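Side-chain contacts in peptidoglycan glycosyltransferase (PDB 4OVD), which belongs to the penicillin-binding proteins, joining a dimerisation domain of that family to a penicillin-binding transpeptidase domain: residues E371-K375 with F376-H380; L414-F418 with I419-R423; D454-S458 with S459-A463. One frame throughout, in Å; residues are numbered along the deposited sequence.

All three contacts are local, each formed within ten consecutive residues of the transpeptidase domain, and they follow one another in series without nesting or crossing. Interaction 1 caps the C-terminal end of helix 366-375 where the chain leaves it for a loop. Interaction 2 starts helix 418-429 after an extended run, and interaction 3 starts helix 458-474 after strand 453-454. Interaction 1 joins the other two: Gly-379 N is 2.7 Å from Gln-420 OE1 of interaction 2, while the ring of Phe-376 packs on Val-455 and Ile-456 of interaction 3. Interactions 2 and 3 do not touch, their nearest atoms being about 7 Å apart.

Interaction 1: E371-K375 with F376-H380; sequences EGIDK and FGIGH
A Schellman motif ends helix 366-375, with Gly-377 at positive phi and two bonds running back into the last turn. Ile-378 N reaches back to Ile-373 O at 2.9 Å, and Gly-377 N bonds to Asp-374 O at 3.0 Å, coming from above the carbonyl plane. One residue earlier, Phe-376 N still makes the regular helical bond to Gly-372 O (2.8 Å). The two isoleucines also pack on each other: Ile-373 CG2 lies only 3.4 Å from Ile-378 CB, tighter than ordinary carbon contact, and is also near Ile-378 CG2.

Overlapping the motif, a type II turn from Gly-377 to His-380 brings the imidazole back to the side chain of Asp-374. Asp-374 turns CG away from its backbone N (chi1 -167°), which swings the carboxylate round to the ring. There His-380 NE2 donates to Asp-374 OD1 over 2.9 Å, with an N-H...O angle of 162°. OD1 lies near the imidazole plane, yet the nitrogen meets it from above the carboxylate plane, the two planes standing 76° apart.

The apolar side chains of the helix end are buried: Ile-373 packs on Ile-300 and Ile-304 of helix 298-307, whereas Phe-376 packs on Ile-300 and Ser-303 of that helix and on Ala-424 and Ala-427 of helix 418-429.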
loop_
_atom_site.group_PDB
_atom_site.type_symbol
_atom_site.label_atom_id
_atom_site.label_comp_id
_atom_site.label_asym_id
_atom_site.label_seq_id
_atom_site.Cartn_x
_atom_site.Cartn_y
_atom_site.Cartn_z
ATOM N N GLU A 371 -9.113 3.217 -19.549
ATOM C CA GLU A 371 -8.632 1.853 -19.795
ATOM C C GLU A 371 -7.381 1.569 -19.012
ATOM O O GLU A 371 -7.229 0.486 -18.470
ATOM C CB GLU A 371 -8.387 1.575 -21.279
ATOM C CG GLU A 371 -9.711 1.405 -22.022
ATOM C CD GLU A 371 -9.549 1.412 -23.528
ATOM O OE1 GLU A 371 -8.449 1.760 -24.028
ATOM O OE2 GLU A 371 -10.551 1.111 -24.201
ATOM N N GLY A 372 -6.513 2.567 -18.874
ATOM C CA GLY A 372 -5.284 2.356 -18.138
ATOM C C GLY A 372 -5.512 2.179 -16.655
ATOM O O GLY A 372 -4.834 1.379 -16.040
ATOM N N ILE A 373 -6.345 3.038 -16.073
ATOM C CA ILE A 373 -6.698 2.974 -14.656
ATOM C C ILE A 373 -7.135 1.561 -14.338
ATOM O O ILE A 373 -6.758 0.975 -13.313
ATOM C CB ILE A 373 -7.951 3.867 -14.399
ATOM C CG1 ILE A 373 -7.552 5.308 -14.466
ATOM C CG2 ILE A 373 -8.647 3.621 -13.094
ATOM C CD1 ILE A 373 -6.224 5.578 -13.873
ATOM N N ASP A 374 -7.967 1.032 -15.237
ATOM C CA ASP A 374 -8.543 -0.277 -15.082
ATOM C C ASP A 374 -7.469 -1.347 -15.201
ATOM O O ASP A 374 -7.411 -2.254 -14.402
ATOM C CB ASP A 374 -9.620 -0.469 -16.125
ATOM C CG ASP A 374 -10.470 -1.654 -15.847
ATOM O OD1 ASP A 374 -11.382 -1.507 -15.005
ATOM O OD2 ASP A 374 -10.267 -2.695 -16.505
ATOM N N LYS A 375 -6.580 -1.216 -16.184
ATOM C CA LYS A 375 -5.539 -2.183 -16.340
ATOM C C LYS A 375 -4.635 -2.162 -15.097
ATOM O O LYS A 375 -4.125 -3.187 -14.691
ATOM C CB LYS A 375 -4.747 -1.767 -17.589
ATOM C CG LYS A 375 -4.011 -2.849 -18.345
ATOM C CD LYS A 375 -3.555 -2.278 -19.679
ATOM C CE LYS A 375 -3.194 -3.349 -20.702
ATOM N NZ LYS A 375 -2.188 -4.326 -20.212
ATOM N N PHE A 376 -4.420 -0.980 -14.496
ATOM C CA PHE A 376 -3.589 -0.867 -13.299
ATOM C C PHE A 376 -4.278 -1.382 -12.035
ATOM O O PHE A 376 -3.697 -1.289 -10.910
ATOM C CB PHE A 376 -3.155 0.567 -13.069
ATOM C CG PHE A 376 -1.807 0.931 -13.636
ATOM C CD1 PHE A 376 -0.660 0.565 -12.953
ATOM C CD2 PHE A 376 -1.670 1.690 -14.793
ATOM C CE1 PHE A 376 0.600 0.929 -13.402
ATOM C CE2 PHE A 376 -0.425 2.062 -15.233
ATOM C CZ PHE A 376 0.720 1.682 -14.539
ATOM N N GLY A 377 -5.504 -1.886 -12.179
ATOM C CA GLY A 377 -6.250 -2.434 -11.022
ATOM C C GLY A 377 -6.951 -1.376 -10.136
ATOM O O GLY A 377 -7.487 -1.708 -9.074
ATOM N N ILE A 378 -7.008 -0.129 -10.591
ATOM C CA ILE A 378 -7.593 0.937 -9.771
ATOM C C ILE A 378 -9.066 0.727 -9.711
ATOM O O ILE A 378 -9.687 0.600 -10.730
ATOM C CB ILE A 378 -7.257 2.312 -10.320
ATOM C CG1 ILE A 378 -5.740 2.485 -10.399
ATOM C CG2 ILE A 378 -7.864 3.386 -9.417
ATOM C CD1 ILE A 378 -5.022 2.134 -9.100
ATOM N N GLY A 379 -9.632 0.643 -8.501
ATOM C CA GLY A 379 -11.026 0.343 -8.371
ATOM C C GLY A 379 -11.304 -1.151 -8.326
ATOM O O GLY A 379 -12.430 -1.542 -8.415
ATOM N N HIS A 380 -10.279 -1.987 -8.197
ATOM C CA HIS A 380 -10.450 -3.432 -8.117
ATOM C C HIS A 380 -9.664 -3.897 -6.925
ATOM O O HIS A 380 -8.576 -3.369 -6.645
ATOM C CB HIS A 380 -9.852 -4.119 -9.360
ATOM C CG HIS A 380 -10.544 -3.775 -10.632
ATOM N ND1 HIS A 380 -11.495 -4.589 -11.200
ATOM C CD2 HIS A 380 -10.418 -2.707 -11.457
ATOM C CE1 HIS A 380 -11.920 -4.043 -12.327
ATOM N NE2 HIS A 380 -11.287 -2.897 -12.500
#

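Interaction 2: L414-F418 with I419-R423; sequences LAIPF and IQVIR
Ile-416 and Pro-417 pack against Gln-420 where an extended run enters the first turn of helix 418-429, a buried helix start in the transpeptidase domain. Gln-420 can be followed outward. Its CB sits 3.4 Å from Pro-417 O, the same oxygen that accepts the bond from Gln-420 N (3.0 Å). CG turns away from the carbonyl carbon (chi1 -78°) and, with the chain extended beyond it, carries the amide back along the preceding residues. CG passes Pro-417 CG at 4.0 Å, and CD lies near both Pro-417 CD and Ile-416 CB. At the tip the amide divides its contacts: OE1 rests 3.4 Å from Ile-416 CG2, while NE2 lies 3.7 Å from Pro-417 CD. Both polar ends are satisfied beyond this contact, OE1 by Gly-379 N and NE2 by Thr-391 O, so a buried amide ties the helix start to two points of the loop that follows helix 366-375.

On another side of the turn, Val-421 CG2 receives Ile-416 CD1, the two side chains crossing at about a right angle. The same methyl meets Phe-418 CD1 obliquely, with the valine and the phenylalanine lying side by side. The Phe-418 ring also meets the rings of Tyr-291 and Tyr-528, and Ile-422 packs on Met-251 of strand 248-253. Phe-418 O takes a nearly straight helical bond from Ile-422 N (2.9 Å, 169° at the hydrogen), and the CG1 of Ile-422 comes within 3.4 Å of that oxygen.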
loop_
_atom_site.group_PDB
_atom_site.type_symbol
_atom_site.label_atom_id
_atom_site.label_comp_id
_atom_site.label_asym_id
_atom_site.label_seq_id
_atom_site.Cartn_x
_atom_site.Cartn_y
_atom_site.Cartn_z
ATOM N N LEU A 414 -11.632 10.290 -7.073
ATOM C CA LEU A 414 -11.765 8.874 -6.795
ATOM C C LEU A 414 -11.259 8.657 -5.389
ATOM O O LEU A 414 -10.497 9.436 -4.890
ATOM C CB LEU A 414 -10.934 7.979 -7.702
ATOM C CG LEU A 414 -9.498 8.204 -8.191
ATOM C CD1 LEU A 414 -8.673 9.308 -7.642
ATOM C CD2 LEU A 414 -8.706 6.925 -8.450
ATOM N N ALA A 415 -11.626 7.537 -4.805
ATOM C CA ALA A 415 -11.197 7.224 -3.465
ATOM C C ALA A 415 -10.922 5.749 -3.464
ATOM O O ALA A 415 -11.831 4.888 -3.772
ATOM C CB ALA A 415 -12.301 7.569 -2.501
ATOM N N ILE A 416 -9.704 5.424 -3.037
ATOM C CA ILE A 416 -9.233 4.066 -3.022
ATOM C C ILE A 416 -8.326 3.820 -1.845
ATOM O O ILE A 416 -7.783 4.749 -1.281
ATOM C CB ILE A 416 -8.440 3.777 -4.317
ATOM C CG1 ILE A 416 -7.250 4.719 -4.424
ATOM C CG2 ILE A 416 -9.389 3.811 -5.504
ATOM C CD1 ILE A 416 -6.443 4.691 -5.732
ATOM N N PRO A 417 -8.150 2.561 -1.482
ATOM C CA PRO A 417 -7.221 2.255 -0.432
ATOM C C PRO A 417 -5.856 2.379 -1.032
ATOM O O PRO A 417 -5.686 2.059 -2.226
ATOM C CB PRO A 417 -7.518 0.771 -0.118
ATOM C CG PRO A 417 -8.115 0.237 -1.350
ATOM C CD PRO A 417 -8.854 1.362 -1.979
ATOM N N PHE A 418 -4.873 2.745 -0.220
ATOM C CA PHE A 418 -3.526 2.922 -0.705
ATOM C C PHE A 418 -2.886 1.620 -1.214
ATOM O O PHE A 418 -1.998 1.663 -2.056
ATOM C CB PHE A 418 -2.639 3.653 0.268
ATOM C CG PHE A 418 -2.843 5.158 0.254
ATOM C CD1 PHE A 418 -2.393 5.924 -0.797
ATOM C CD2 PHE A 418 -3.477 5.780 1.299
ATOM C CE1 PHE A 418 -2.608 7.299 -0.838
ATOM C CE2 PHE A 418 -3.755 7.131 1.237
ATOM C CZ PHE A 418 -3.313 7.896 0.198
ATOM N N ILE A 419 -3.392 0.472 -0.761
ATOM C CA ILE A 419 -2.877 -0.802 -1.233
ATOM C C ILE A 419 -3.036 -0.932 -2.774
ATOM O O ILE A 419 -2.207 -1.581 -3.459
ATOM C CB ILE A 419 -3.499 -2.000 -0.481
ATOM C CG1 ILE A 419 -2.661 -3.286 -0.715
ATOM C CG2 ILE A 419 -4.942 -2.176 -0.881
ATOM C CD1 ILE A 419 -1.224 -3.245 -0.146
ATOM N N GLN A 420 -3.996 -0.215 -3.338
ATOM C CA GLN A 420 -4.165 -0.216 -4.777
ATOM C C GLN A 420 -3.065 0.599 -5.458
ATOM O O GLN A 420 -2.588 0.272 -6.562
ATOM C CB GLN A 420 -5.525 0.365 -5.145
ATOM C CG GLN A 420 -6.655 -0.624 -4.937
ATOM C CD GLN A 420 -7.980 -0.117 -5.430
ATOM O OE1 GLN A 420 -8.067 0.828 -6.276
ATOM N NE2 GLN A 420 -9.041 -0.754 -4.948
ATOM N N VAL A 421 -2.650 1.659 -4.786
ATOM C CA VAL A 421 -1.589 2.506 -5.307
ATOM C C VAL A 421 -0.303 1.735 -5.245
ATOM O O VAL A 421 0.477 1.719 -6.209
ATOM C CB VAL A 421 -1.455 3.811 -4.524
ATOM C CG1 VAL A 421 -0.308 4.626 -5.078
ATOM C CG2 VAL A 421 -2.773 4.594 -4.603
ATOM N N ILE A 422 -0.066 1.101 -4.105
ATOM C CA ILE A 422 1.116 0.312 -3.914
ATOM C C ILE A 422 1.177 -0.751 -4.977
ATOM O O ILE A 422 2.191 -0.933 -5.634
ATOM C CB ILE A 422 1.097 -0.302 -2.502
ATOM C CG1 ILE A 422 1.226 0.814 -1.437
ATOM C CG2 ILE A 422 2.181 -1.314 -2.350
ATOM C CD1 ILE A 422 1.067 0.327 -0.042
ATOM N N ARG A 423 0.069 -1.417 -5.204
ATOM C CA ARG A 423 0.050 -2.474 -6.176
ATOM C C ARG A 423 0.394 -1.906 -7.562
ATOM O O ARG A 423 1.155 -2.498 -8.327
ATOM C CB ARG A 423 -1.282 -3.184 -6.181
ATOM C CG ARG A 423 -1.316 -4.319 -7.169
ATOM C CD ARG A 423 -2.675 -4.959 -7.287
ATOM N NE ARG A 423 -2.573 -6.067 -8.243
ATOM C CZ ARG A 423 -3.572 -6.502 -8.998
ATOM N NH1 ARG A 423 -4.762 -5.892 -8.992
ATOM N NH2 ARG A 423 -3.362 -7.519 -9.814
#

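Interaction 3: D454-S458 with S459-A463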
loop_
_atom_site.group_PDB
_atom_site.type_symbol
_atom_site.label_atom_id
_atom_site.label_comp_id
_atom_site.label_asym_id
_atom_site.label_seq_id
_atom_site.Cartn_x
_atom_site.Cartn_y
_atom_site.Cartn_z
ATOM N N ASP A 454 0.527 -8.197 -16.609
ATOM C CA ASP A 454 1.381 -7.311 -17.412
ATOM C C ASP A 454 0.583 -6.069 -17.672
ATOM O O ASP A 454 -0.419 -6.107 -18.349
ATOM C CB ASP A 454 1.786 -7.949 -18.730
ATOM C CG ASP A 454 2.701 -9.139 -18.539
ATOM O OD1 ASP A 454 3.072 -9.457 -17.381
ATOM O OD2 ASP A 454 3.057 -9.740 -19.555
ATOM N N VAL A 455 1.014 -4.970 -17.103
ATOM C CA VAL A 455 0.260 -3.733 -17.220
ATOM C C VAL A 455 0.864 -2.779 -18.234
ATOM O O VAL A 455 0.161 -2.195 -19.020
ATOM C CB VAL A 455 0.123 -3.104 -15.801
ATOM C CG1 VAL A 455 -0.622 -1.810 -15.843
ATOM C CG2 VAL A 455 -0.592 -4.091 -14.917
ATOM N N ILE A 456 2.157 -2.566 -18.141
ATOM C CA ILE A 456 2.892 -1.716 -19.066
ATOM C C ILE A 456 4.147 -2.470 -19.518
ATOM O O ILE A 456 4.535 -3.473 -18.904
ATOM C CB ILE A 456 3.323 -0.406 -18.396
ATOM C CG1 ILE A 456 4.106 -0.707 -17.149
ATOM C CG2 ILE A 456 2.111 0.455 -18.036
ATOM C CD1 ILE A 456 4.489 0.521 -16.405
ATOM N N SER A 457 4.792 -2.000 -20.571
ATOM C CA SER A 457 6.058 -2.639 -21.005
ATOM C C SER A 457 7.204 -2.286 -20.059
ATOM O O SER A 457 7.134 -1.325 -19.286
ATOM C CB SER A 457 6.468 -2.110 -22.364
ATOM O OG SER A 457 6.791 -0.741 -22.282
ATOM N N SER A 458 8.311 -3.000 -20.186
ATOM C CA SER A 458 9.471 -2.745 -19.363
ATOM C C SER A 458 10.078 -1.410 -19.733
ATOM O O SER A 458 10.716 -0.776 -18.891
ATOM C CB SER A 458 10.540 -3.860 -19.498
ATOM O OG SER A 458 10.830 -4.086 -20.845
ATOM N N SER A 459 9.953 -1.016 -20.996
ATOM C CA SER A 459 10.481 0.285 -21.396
ATOM C C SER A 459 9.723 1.405 -20.683
ATOM O O SER A 459 10.340 2.366 -20.232
ATOM C CB SER A 459 10.448 0.490 -22.896
ATOM O OG SER A 459 9.148 0.342 -23.416
ATOM N N THR A 460 8.397 1.346 -20.671
ATOM C CA THR A 460 7.608 2.346 -19.948
ATOM C C THR A 460 8.000 2.368 -18.475
ATOM O O THR A 460 8.170 3.435 -17.948
ATOM C CB THR A 460 6.129 2.036 -20.118
ATOM O OG1 THR A 460 5.837 2.063 -21.521
ATOM C CG2 THR A 460 5.290 2.993 -19.361
ATOM N N ALA A 461 8.115 1.182 -17.829
ATOM C CA ALA A 461 8.528 1.054 -16.463
ATOM C C ALA A 461 9.851 1.737 -16.219
ATOM O O ALA A 461 9.981 2.464 -15.257
ATOM C CB ALA A 461 8.596 -0.376 -16.010
ATOM N N SER A 462 10.806 1.545 -17.112
ATOM C CA SER A 462 12.080 2.196 -17.013
ATOM C C SER A 462 12.000 3.716 -17.149
ATOM O O SER A 462 12.708 4.408 -16.469
ATOM C CB SER A 462 13.025 1.684 -18.132
ATOM O OG SER A 462 13.260 0.325 -17.914
ATOM N N ALA A 463 11.184 4.243 -18.058
ATOM C CA ALA A 463 11.065 5.686 -18.211
ATOM C C ALA A 463 10.404 6.247 -16.919
ATOM O O ALA A 463 10.831 7.251 -16.414
ATOM C CB ALA A 463 10.216 6.015 -19.432
#
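Ser-458 O is held by two donors from one residue, Ser-462. The backbone N of Ser-462 bonds to it at 2.9 Å and the hydroxyl OG of Ser-462 also at 2.9 Å, the two reaching it from opposite faces of the carbonyl plane. With chi1 at -64°, the Ser-462 hydroxyl stays on the side of its own backbone N, within range of the carbonyl one turn back. The helical bond from Ala-461 N to Ser-457 O is straighter, at 171°.

These bonds belong to the start of helix 458-474, where Ser-457 takes the N-cap position. Its OG lies between backbone N and carbonyl carbon (chi1 66°) and faces two hydroxyls of the first turn. Ser-459 OG is 2.8 Å away, a hydrogen bond whose donor may be either hydroxyl, and Thr-460 OG1 is 3.1 Å away. Thr-460 OG1 has its stronger partner in Asp-307 OD1, an oxygen that also accepts from Ser-457 N, so this aspartate binds both the cap and the first turn.

The other branch of Thr-460 is apolar. Its CG2 meets Ile-456 CD1 at 3.9 Å and lies close to Ile-456 CB, and the same CD1 continues to Ala-461 CB, 4.2 Å away. Through these side chains the helix start rests on helix 298-307, where Thr-460 touches Val-306, while Val-455 and Ile-456 pack on the loop that follows helix 366-375.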